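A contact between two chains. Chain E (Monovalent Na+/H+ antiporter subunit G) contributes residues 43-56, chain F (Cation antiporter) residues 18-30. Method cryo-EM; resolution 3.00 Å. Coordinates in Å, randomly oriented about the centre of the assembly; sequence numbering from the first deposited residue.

Chain E 43-56: GAAAGLGLVFVIAG
Chain F, residues 18-30: FFWQQTTTSAKVV

The centre of this contact is apolar and rests on two side chains of chain E, E:Leu48 and E:Phe52, one helical turn apart. Each sits as a knob in a hole on chain F. E:Leu48 lies among F:Gln22, F:Thr25, F:Ser26 and F:Val29. E:Phe52 lies among F:Phe19, F:Gln22, F:Thr23 and F:Ser26. The two holes share F:Gln22 and F:Ser26, so the knobs occupy neighbouring sites along one face of the helix.

Both stretches are helical throughout, and both helices extend beyond the residues given. Phi and psi stay near -65° and -40° for most residues. The axes approach to 10.0 Å. Their N-to-C directions differ by 136°, with a signed crossing angle of -136°, so the helices run roughly opposite and cross obliquely. The register runs in opposing order, chain E numbers rising as chain F numbers fall. E:Ala45 CA lies 6.7 Å from F:Val29 CA, E:Leu48 CA 6.5 Å from F:Ser26 CA, and E:Phe52 CA 8.2 Å from F:Phe19 CA. The backbones are wider apart at the last pair, where two aromatic rings fill the space.

E:Leu48 points its CA-to-CB bond toward chain F and has chi1 m (-65°) and chi2 t (174°). Its CD1 reaches F:Val29 CG2 at 4.1 Å. F:Val29 also points toward chain E, with chi1 t (168°). It packs against two small residues: E:Ala44 CB is 3.8 Å from F:Val29 CG2, and E:Ala45 CB is 4.1 Å from F:Val29 CG1. The alanine methyls accompany a close backbone approach here.

E:Phe52 starts sideways, but its end comes nearer to chain F. Its chi1 is -91°, between wells, and chi2 is -72°. F:Phe19 does likewise, with chi1 -92° and chi2 59°. The ring centroids are 5.2 Å apart and the planes meet at 76°, an oblique pair. E:Phe52 CE1 is 3.6 Å from F:Phe19 CD2. The far end of the F:Phe19 ring continues along chain E: its CZ is 3.4 Å from E:Ala55 CB and 4.2 Å from E:Val51 CG1. E:Val51 has chi1 t (165°).

Further out, the partners become polar, but contact remains van der Waals. The edge of the E:Phe52 ring meets the chain F backbone, with CZ 3.5 Å from F:Thr23 N and 3.8 Å from F:Gln22 C. F:Thr23 N already donates to F:Phe19 O at 2.8 Å within its own helix. F:Thr23 has chi1 t (173°), and its CB is 3.8 Å from E:Phe52 CZ. F:Gln22 and F:Thr25 point toward chain E, with chi1 m at -71° and -77°.

F:Ser26 is the polar group set between the knobs. Its chi1 is m (-66°), and its OG lies 3.5 Å from E:Leu48 CB and 3.2 Å from E:Phe52 CE2. The hydroxyl donates to F:Gln22 O at 3.0 Å, satisfying its proton within chain F beside apolar neighbours. No hydrogen bond crosses between the stretches. Shape and apolar packing join them, burying 498 Å² summed over both sides.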

ATOM      1  N   GLY E  43      19.819  47.213   7.142  1.00 83.69           N
ATOM      2  CA  GLY E  43      18.789  47.771   8.002  1.00 83.69           C
ATOM      3  C   GLY E  43      18.244  49.094   7.509  1.00 83.69           C
ATOM      4  O   GLY E  43      17.076  49.415   7.741  1.00 83.69           O
ATOM      5  N   ALA E  44      19.070  49.876   6.819  1.00 84.70           N
ATOM      6  CA  ALA E  44      18.614  51.128   6.232  1.00 84.70           C
ATOM      7  C   ALA E  44      18.088  50.942   4.815  1.00 84.70           C
ATOM      8  O   ALA E  44      17.047  51.510   4.465  1.00 84.70           O
ATOM      9  CB  ALA E  44      19.749  52.155   6.234  1.00 84.70           C
ATOM     10  N   ALA E  45      18.780  50.151   3.993  1.00 84.30           N
ATOM     11  CA  ALA E  45      18.394  50.028   2.591  1.00 84.30           C
ATOM     12  C   ALA E  45      17.060  49.307   2.441  1.00 84.30           C
ATOM     13  O   ALA E  45      16.132  49.822   1.809  1.00 84.30           O
ATOM     14  CB  ALA E  45      19.488  49.305   1.810  1.00 84.30           C
ATOM     15  N   ALA E  46      16.944  48.108   3.019  1.00 83.64           N
ATOM     16  CA  ALA E  46      15.720  47.327   2.877  1.00 83.64           C
ATOM     17  C   ALA E  46      14.507  48.043   3.449  1.00 83.64           C
ATOM     18  O   ALA E  46      13.379  47.736   3.054  1.00 83.64           O
ATOM     19  CB  ALA E  46      15.884  45.966   3.552  1.00 83.64           C
ATOM     20  N   GLY E  47      14.707  48.990   4.359  1.00 85.15           N
ATOM     21  CA  GLY E  47      13.600  49.757   4.886  1.00 85.15           C
ATOM     22  C   GLY E  47      13.245  50.937   4.008  1.00 85.15           C
ATOM     23  O   GLY E  47      12.102  51.054   3.552  1.00 85.15           O
ATOM     24  N   LEU E  48      14.220  51.817   3.761  1.00 87.18           N
ATOM     25  CA  LEU E  48      13.954  53.022   2.983  1.00 87.18           C
ATOM     26  C   LEU E  48      13.506  52.688   1.568  1.00 87.18           C
ATOM     27  O   LEU E  48      12.491  53.211   1.092  1.00 87.18           O
ATOM     28  CB  LEU E  48      15.189  53.921   2.955  1.00 87.18           C
ATOM     29  CG  LEU E  48      15.628  54.511   4.296  1.00 87.18           C
ATOM     30  CD1 LEU E  48      16.942  55.253   4.129  1.00 87.18           C
ATOM     31  CD2 LEU E  48      14.574  55.428   4.896  1.00 87.18           C
ATOM     32  N   GLY E  49      14.268  51.848   0.863  1.00 87.00           N
ATOM     33  CA  GLY E  49      13.907  51.522  -0.506  1.00 87.00           C
ATOM     34  C   GLY E  49      12.521  50.920  -0.617  1.00 87.00           C
ATOM     35  O   GLY E  49      11.748  51.278  -1.509  1.00 87.00           O
ATOM     36  N   LEU E  50      12.174  50.020   0.303  1.00 84.60           N
ATOM     37  CA  LEU E  50      10.872  49.369   0.221  1.00 84.60           C
ATOM     38  C   LEU E  50       9.744  50.331   0.569  1.00 84.60           C
ATOM     39  O   LEU E  50       8.682  50.293  -0.060  1.00 84.60           O
ATOM     40  CB  LEU E  50      10.833  48.139   1.124  1.00 84.60           C
ATOM     41  CG  LEU E  50       9.537  47.336   1.024  1.00 84.60           C
ATOM     42  CD1 LEU E  50       9.134  47.144  -0.418  1.00 84.60           C
ATOM     43  CD2 LEU E  50       9.664  45.993   1.704  1.00 84.60           C
ATOM     44  N   VAL E  51       9.946  51.204   1.558  1.00 85.50           N
ATOM     45  CA  VAL E  51       8.917  52.195   1.864  1.00 85.50           C
ATOM     46  C   VAL E  51       8.714  53.128   0.678  1.00 85.50           C
ATOM     47  O   VAL E  51       7.579  53.487   0.332  1.00 85.50           O
ATOM     48  CB  VAL E  51       9.281  52.968   3.144  1.00 85.50           C
ATOM     49  CG1 VAL E  51       8.438  54.225   3.268  1.00 85.50           C
ATOM     50  CG2 VAL E  51       9.095  52.079   4.358  1.00 85.50           C
ATOM     51  N   PHE E  52       9.811  53.514   0.020  1.00 87.56           N
ATOM     52  CA  PHE E  52       9.712  54.369  -1.157  1.00 87.56           C
ATOM     53  C   PHE E  52       8.941  53.676  -2.272  1.00 87.56           C
ATOM     54  O   PHE E  52       8.067  54.278  -2.905  1.00 87.56           O
ATOM     55  CB  PHE E  52      11.107  54.762  -1.637  1.00 87.56           C
ATOM     56  CG  PHE E  52      11.617  56.033  -1.032  1.00 87.56           C
ATOM     57  CD1 PHE E  52      11.095  57.253  -1.411  1.00 87.56           C
ATOM     58  CD2 PHE E  52      12.617  56.006  -0.081  1.00 87.56           C
ATOM     59  CE1 PHE E  52      11.562  58.421  -0.852  1.00 87.56           C
ATOM     60  CE2 PHE E  52      13.087  57.169   0.480  1.00 87.56           C
ATOM     61  CZ  PHE E  52      12.560  58.378   0.095  1.00 87.56           C
ATOM     62  N   VAL E  53       9.255  52.404  -2.527  1.00 85.35           N
ATOM     63  CA  VAL E  53       8.564  51.668  -3.583  1.00 85.35           C
ATOM     64  C   VAL E  53       7.085  51.520  -3.255  1.00 85.35           C
ATOM     65  O   VAL E  53       6.226  51.667  -4.130  1.00 85.35           O
ATOM     66  CB  VAL E  53       9.234  50.304  -3.816  1.00 85.35           C
ATOM     67  CG1 VAL E  53       8.457  49.507  -4.835  1.00 85.35           C
ATOM     68  CG2 VAL E  53      10.653  50.495  -4.303  1.00 85.35           C
ATOM     69  N   ILE E  54       6.760  51.245  -1.990  1.00 84.76           N
ATOM     70  CA  ILE E  54       5.362  51.082  -1.600  1.00 84.76           C
ATOM     71  C   ILE E  54       4.597  52.381  -1.814  1.00 84.76           C
ATOM     72  O   ILE E  54       3.511  52.393  -2.408  1.00 84.76           O
ATOM     73  CB  ILE E  54       5.262  50.603  -0.141  1.00 84.76           C
ATOM     74  CG1 ILE E  54       5.700  49.146  -0.031  1.00 84.76           C
ATOM     75  CG2 ILE E  54       3.848  50.767   0.379  1.00 84.76           C
ATOM     76  CD1 ILE E  54       5.026  48.237  -1.010  1.00 84.76           C
ATOM     77  N   ALA E  55       5.155  53.497  -1.339  1.00 87.49           N
ATOM     78  CA  ALA E  55       4.452  54.770  -1.469  1.00 87.49           C
ATOM     79  C   ALA E  55       4.332  55.193  -2.928  1.00 87.49           C
ATOM     80  O   ALA E  55       3.295  55.724  -3.340  1.00 87.49           O
ATOM     81  CB  ALA E  55       5.160  55.847  -0.655  1.00 87.49           C
ATOM     82  N   GLY E  56       5.370  54.956  -3.730  1.00 87.43           N
ATOM     83  CA  GLY E  56       5.287  55.299  -5.138  1.00 87.43           C
ATOM     84  C   GLY E  56       4.269  54.457  -5.881  1.00 87.43           C
ATOM     85  O   GLY E  56       3.507  54.970  -6.707  1.00 87.43           O
TER
ATOM     86  N   PHE F  18       8.646  64.336   5.406  1.00112.86           N
ATOM     87  CA  PHE F  18       9.246  63.085   5.849  1.00112.86           C
ATOM     88  C   PHE F  18       9.941  62.378   4.698  1.00112.86           C
ATOM     89  O   PHE F  18      11.029  61.823   4.866  1.00112.86           O
ATOM     90  CB  PHE F  18       8.173  62.187   6.467  1.00112.86           C
ATOM     91  CG  PHE F  18       8.641  60.793   6.780  1.00112.86           C
ATOM     92  CD1 PHE F  18       9.259  60.511   7.986  1.00112.86           C
ATOM     93  CD2 PHE F  18       8.438  59.759   5.882  1.00112.86           C
ATOM     94  CE1 PHE F  18       9.683  59.231   8.281  1.00112.86           C
ATOM     95  CE2 PHE F  18       8.861  58.477   6.171  1.00112.86           C
ATOM     96  CZ  PHE F  18       9.483  58.213   7.372  1.00112.86           C
ATOM     97  N   PHE F  19       9.339  62.408   3.510  1.00107.85           N
ATOM     98  CA  PHE F  19       9.950  61.725   2.379  1.00107.85           C
ATOM     99  C   PHE F  19      11.164  62.477   1.861  1.00107.85           C
ATOM    100  O   PHE F  19      12.072  61.860   1.308  1.00107.85           O
ATOM    101  CB  PHE F  19       8.922  61.511   1.275  1.00107.85           C
ATOM    102  CG  PHE F  19       8.225  60.189   1.367  1.00107.85           C
ATOM    103  CD1 PHE F  19       7.514  59.850   2.504  1.00107.85           C
ATOM    104  CD2 PHE F  19       8.305  59.272   0.337  1.00107.85           C
ATOM    105  CE1 PHE F  19       6.880  58.635   2.605  1.00107.85           C
ATOM    106  CE2 PHE F  19       7.671  58.053   0.435  1.00107.85           C
ATOM    107  CZ  PHE F  19       6.959  57.735   1.573  1.00107.85           C
ATOM    108  N   TRP F  20      11.230  63.792   2.066  1.00111.80           N
ATOM    109  CA  TRP F  20      12.471  64.496   1.748  1.00111.80           C
ATOM    110  C   TRP F  20      13.570  64.141   2.747  1.00111.80           C
ATOM    111  O   TRP F  20      14.710  63.835   2.362  1.00111.80           O
ATOM    112  CB  TRP F  20      12.246  66.008   1.711  1.00111.80           C
ATOM    113  CG  TRP F  20      13.263  66.707   0.859  1.00111.80           C
ATOM    114  CD1 TRP F  20      13.210  66.899  -0.489  1.00111.80           C
ATOM    115  CD2 TRP F  20      14.501  67.280   1.298  1.00111.80           C
ATOM    116  NE1 TRP F  20      14.331  67.568  -0.917  1.00111.80           N
ATOM    117  CE2 TRP F  20      15.139  67.814   0.161  1.00111.80           C
ATOM    118  CE3 TRP F  20      15.127  67.401   2.542  1.00111.80           C
ATOM    119  CZ2 TRP F  20      16.374  68.457   0.231  1.00111.80           C
ATOM    120  CZ3 TRP F  20      16.352  68.040   2.609  1.00111.80           C
ATOM    121  CH2 TRP F  20      16.962  68.560   1.461  1.00111.80           C
ATOM    122  N   GLN F  21      13.241  64.174   4.042  1.00110.02           N
ATOM    123  CA  GLN F  21      14.207  63.787   5.063  1.00110.02           C
ATOM    124  C   GLN F  21      14.578  62.315   4.972  1.00110.02           C
ATOM    125  O   GLN F  21      15.558  61.893   5.596  1.00110.02           O
ATOM    126  CB  GLN F  21      13.659  64.099   6.456  1.00110.02           C
ATOM    127  N   GLN F  22      13.809  61.522   4.227  1.00105.12           N
ATOM    128  CA  GLN F  22      14.166  60.131   3.990  1.00105.12           C
ATOM    129  C   GLN F  22      14.911  59.923   2.680  1.00105.12           C
ATOM    130  O   GLN F  22      15.733  59.010   2.595  1.00105.12           O
ATOM    131  CB  GLN F  22      12.919  59.242   4.004  1.00105.12           C
ATOM    132  CG  GLN F  22      12.293  59.058   5.377  1.00105.12           C
ATOM    133  CD  GLN F  22      13.312  59.082   6.498  1.00105.12           C
ATOM    134  OE1 GLN F  22      13.449  60.081   7.204  1.00105.12           O
ATOM    135  NE2 GLN F  22      14.029  57.979   6.671  1.00105.12           N
ATOM    136  N   THR F  23      14.656  60.732   1.647  1.00103.05           N
ATOM    137  CA  THR F  23      15.451  60.583   0.434  1.00103.05           C
ATOM    138  C   THR F  23      16.855  61.126   0.636  1.00103.05           C
ATOM    139  O   THR F  23      17.792  60.666  -0.024  1.00103.05           O
ATOM    140  CB  THR F  23      14.794  61.264  -0.769  1.00103.05           C
ATOM    141  OG1 THR F  23      15.693  61.216  -1.883  1.00103.05           O
ATOM    142  CG2 THR F  23      14.500  62.710  -0.482  1.00103.05           C
ATOM    143  N   THR F  24      17.039  62.078   1.555  1.00103.17           N
ATOM    144  CA  THR F  24      18.411  62.452   1.896  1.00103.17           C
ATOM    145  C   THR F  24      19.134  61.293   2.581  1.00103.17           C
ATOM    146  O   THR F  24      20.303  61.015   2.281  1.00103.17           O
ATOM    147  CB  THR F  24      18.425  63.729   2.747  1.00103.17           C
ATOM    148  OG1 THR F  24      19.744  64.289   2.749  1.00103.17           O
ATOM    149  CG2 THR F  24      17.971  63.479   4.181  1.00103.17           C
ATOM    150  N   THR F  25      18.431  60.558   3.446  1.00 99.91           N
ATOM    151  CA  THR F  25      19.002  59.359   4.053  1.00 99.91           C
ATOM    152  C   THR F  25      19.250  58.273   3.011  1.00 99.91           C
ATOM    153  O   THR F  25      20.239  57.540   3.096  1.00 99.91           O
ATOM    154  CB  THR F  25      18.073  58.863   5.163  1.00 99.91           C
ATOM    155  OG1 THR F  25      18.230  59.689   6.324  1.00 99.91           O
ATOM    156  CG2 THR F  25      18.363  57.419   5.534  1.00 99.91           C
ATOM    157  N   SER F  26      18.381  58.177   2.008  1.00 97.66           N
ATOM    158  CA  SER F  26      18.554  57.184   0.955  1.00 97.66           C
ATOM    159  C   SER F  26      19.762  57.503   0.083  1.00 97.66           C
ATOM    160  O   SER F  26      20.511  56.601  -0.308  1.00 97.66           O
ATOM    161  CB  SER F  26      17.287  57.111   0.113  1.00 97.66           C
ATOM    162  OG  SER F  26      16.202  56.608   0.872  1.00 97.66           O
ATOM    163  N   ALA F  27      19.955  58.780  -0.250  1.00 98.97           N
ATOM    164  CA  ALA F  27      21.163  59.178  -0.960  1.00 98.97           C
ATOM    165  C   ALA F  27      22.396  58.915  -0.113  1.00 98.97           C
ATOM    166  O   ALA F  27      23.443  58.519  -0.637  1.00 98.97           O
ATOM    167  CB  ALA F  27      21.081  60.651  -1.355  1.00 98.97           C
ATOM    168  N   LYS F  28      22.287  59.112   1.204  1.00 99.43           N
ATOM    169  CA  LYS F  28      23.385  58.741   2.093  1.00 99.43           C
ATOM    170  C   LYS F  28      23.676  57.248   2.019  1.00 99.43           C
ATOM    171  O   LYS F  28      24.840  56.836   1.995  1.00 99.43           O
ATOM    172  CB  LYS F  28      23.062  59.150   3.529  1.00 99.43           C
ATOM    173  CG  LYS F  28      24.290  59.364   4.393  1.00 99.43           C
ATOM    174  CD  LYS F  28      23.922  59.814   5.796  1.00 99.43           C
ATOM    175  CE  LYS F  28      22.839  60.880   5.781  1.00 99.43           C
ATOM    176  NZ  LYS F  28      23.251  62.087   5.013  1.00 99.43           N
ATOM    177  N   VAL F  29      22.628  56.423   1.983  1.00 99.49           N
ATOM    178  CA  VAL F  29      22.808  54.975   1.881  1.00 99.49           C
ATOM    179  C   VAL F  29      23.520  54.622   0.582  1.00 99.49           C
ATOM    180  O   VAL F  29      24.485  53.847   0.567  1.00 99.49           O
ATOM    181  CB  VAL F  29      21.453  54.253   1.981  1.00 99.49           C
ATOM    182  CG1 VAL F  29      21.599  52.794   1.583  1.00 99.49           C
ATOM    183  CG2 VAL F  29      20.887  54.367   3.379  1.00 99.49           C
ATOM    184  N   VAL F  30      23.043  55.181  -0.531  1.00 97.62           N
ATOM    185  CA  VAL F  30      23.629  54.880  -1.835  1.00 97.62           C
ATOM    186  C   VAL F  30      25.088  55.318  -1.883  1.00 97.62           C
ATOM    187  O   VAL F  30      25.950  54.597  -2.397  1.00 97.62           O
ATOM    188  CB  VAL F  30      22.797  55.533  -2.955  1.00 97.62           C
ATOM    189  CG1 VAL F  30      23.622  55.691  -4.218  1.00 97.62           C
ATOM    190  CG2 VAL F  30      21.555  54.707  -3.232  1.00 97.62           C
TER